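Local coordinates for protein telomerase reverse transcriptase (Takifugu rubripes, PDB 4LMO) that elongates telomeres as the catalytic reverse transcriptase of telomerase, copying a template in the enzyme's own RNA, this piece being its RNA-binding domain, at residues 91-95 with 96-100. Residues are numbered along the deposited sequence; the frame is centred on the assembly and turned at random.
Sequences LLQKT and CPLVG
Leu92 O takes two backbone N-H groups at once: Cys96 N at 2.8 Å, and Thr95 N in a weak bond at 3.4 Å. The bond from Cys96 carries the last turn of helix 88-93 past Lys94, where the backbone leaves helical angles. Thr95 turns its hydroxyl back over the same end: with OG1 set between the backbone N and the carbonyl carbon (chi1 53°), it donates 2.6 Å to Leu91 O, in the carbonyl plane and on a lone pair. Trimming Thr95 to an alanine is likely to leave Leu91 O without the hydroxyl and to open a gap beside Leu124 and Phe125 of helix 119-133, which the threonine side chain touches. In this RNA-binding domain of telomerase the turn starts the long loop to helix 109-112, and Cys96 ties it by a disulfide to Cys117. From the last turn of the helix Gln93 reaches forward, its chain bent at chi2 (-60°), and OE1 accepts a nearly straight bond from Leu98 N at 3.1 Å, two residues past the cysteine. The same oxygen lies 3.3 Å from Leu98 CG, the two side chains crossing at about a right angle. Pro97 packs its CB against Gln93, 3.3 Å from the backbone O and 3.7 Å from NE2. Arg237 of strand 234-237 lies against Leu92, Gln93 and Leu98, and its NH1 hydrogen-bonds Cys96 O.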
loop_
_atom_site.group_PDB
_atom_site.type_symbol
_atom_site.label_atom_id
_atom_site.label_comp_id
_atom_site.label_asym_id
_atom_site.label_seq_id
_atom_site.Cartn_x
_atom_site.Cartn_y
_atom_site.Cartn_z
ATOM N N LEU A 91 -7.061 -12.815 -2.527
ATOM C CA LEU A 91 -7.005 -12.306 -1.154
ATOM C C LEU A 91 -8.174 -11.382 -0.805
ATOM O O LEU A 91 -8.641 -11.380 0.330
ATOM C CB LEU A 91 -5.659 -11.629 -0.872
ATOM C CG LEU A 91 -4.432 -12.550 -0.819
ATOM C CD1 LEU A 91 -3.150 -11.733 -0.785
ATOM C CD2 LEU A 91 -4.488 -13.506 0.367
ATOM N N LEU A 92 -8.643 -10.606 -1.780
ATOM C CA LEU A 92 -9.875 -9.834 -1.622
ATOM C C LEU A 92 -11.090 -10.765 -1.558
ATOM O O LEU A 92 -12.027 -10.520 -0.795
ATOM C CB LEU A 92 -10.042 -8.827 -2.765
ATOM C CG LEU A 92 -9.210 -7.537 -2.755
ATOM C CD1 LEU A 92 -9.168 -6.914 -4.142
ATOM C CD2 LEU A 92 -9.722 -6.536 -1.728
ATOM N N GLN A 93 -11.058 -11.831 -2.357
ATOM C CA GLN A 93 -12.153 -12.797 -2.423
ATOM C C GLN A 93 -12.236 -13.696 -1.197
ATOM O O GLN A 93 -13.284 -14.283 -0.923
ATOM C CB GLN A 93 -12.055 -13.650 -3.692
ATOM C CG GLN A 93 -12.651 -12.991 -4.929
ATOM C CD GLN A 93 -14.128 -12.668 -4.773
ATOM O OE1 GLN A 93 -14.526 -11.506 -4.820
ATOM N NE2 GLN A 93 -14.943 -13.696 -4.574
ATOM N N LYS A 94 -11.133 -13.809 -0.463
ATOM C CA LYS A 94 -11.113 -14.614 0.753
ATOM C C LYS A 94 -11.095 -13.750 2.022
ATOM O O LYS A 94 -10.881 -14.260 3.126
ATOM C CB LYS A 94 -9.960 -15.631 0.719
ATOM C CG LYS A 94 -8.575 -15.054 0.982
ATOM C CD LYS A 94 -7.487 -15.786 0.204
ATOM C CE LYS A 94 -7.256 -17.211 0.691
ATOM N NZ LYS A 94 -5.978 -17.761 0.156
ATOM N N THR A 95 -11.330 -12.447 1.857
ATOM C CA THR A 95 -11.488 -11.533 2.997
ATOM C C THR A 95 -12.795 -10.742 2.938
ATOM O O THR A 95 -13.525 -10.689 3.924
ATOM C CB THR A 95 -10.288 -10.572 3.185
ATOM O OG1 THR A 95 -10.017 -9.875 1.963
ATOM C CG2 THR A 95 -9.040 -11.337 3.628
ATOM N N CYS A 96 -13.092 -10.133 1.792
ATOM C CA CYS A 96 -14.360 -9.427 1.615
ATOM C C CYS A 96 -14.908 -9.619 0.198
ATOM O O CYS A 96 -14.832 -8.711 -0.632
ATOM C CB CYS A 96 -14.209 -7.944 1.957
ATOM S SG CYS A 96 -15.782 -7.106 2.244
ATOM N N PRO A 97 -15.476 -10.808 -0.072
ATOM C CA PRO A 97 -15.805 -11.242 -1.429
ATOM C C PRO A 97 -16.989 -10.511 -2.047
ATOM O O PRO A 97 -17.809 -9.929 -1.336
ATOM C CB PRO A 97 -16.137 -12.726 -1.253
ATOM C CG PRO A 97 -16.629 -12.835 0.147
ATOM C CD PRO A 97 -15.889 -11.797 0.941
ATOM N N LEU A 98 -17.060 -10.552 -3.373
ATOM C CA LEU A 98 -18.163 -9.965 -4.118
ATOM C C LEU A 98 -19.377 -10.886 -4.055
ATOM O O LEU A 98 -19.236 -12.110 -4.047
ATOM C CB LEU A 98 -17.741 -9.704 -5.570
ATOM C CG LEU A 98 -16.429 -8.927 -5.774
ATOM C CD1 LEU A 98 -15.882 -9.099 -7.183
ATOM C CD2 LEU A 98 -16.575 -7.453 -5.423
ATOM N N VAL A 99 -20.566 -10.293 -3.988
ATOM C CA VAL A 99 -21.814 -11.052 -3.980
ATOM C C VAL A 99 -22.635 -10.684 -5.213
ATOM O O VAL A 99 -23.295 -9.643 -5.244
ATOM C CB VAL A 99 -22.645 -10.811 -2.695
ATOM C CG1 VAL A 99 -23.839 -11.753 -2.642
ATOM C CG2 VAL A 99 -21.789 -10.979 -1.447
ATOM N N GLY A 100 -22.565 -11.542 -6.228
ATOM C CA GLY A 100 -23.329 -11.381 -7.465
ATOM C C GLY A 100 -23.145 -10.055 -8.183
ATOM O O GLY A 100 -24.128 -9.386 -8.511
#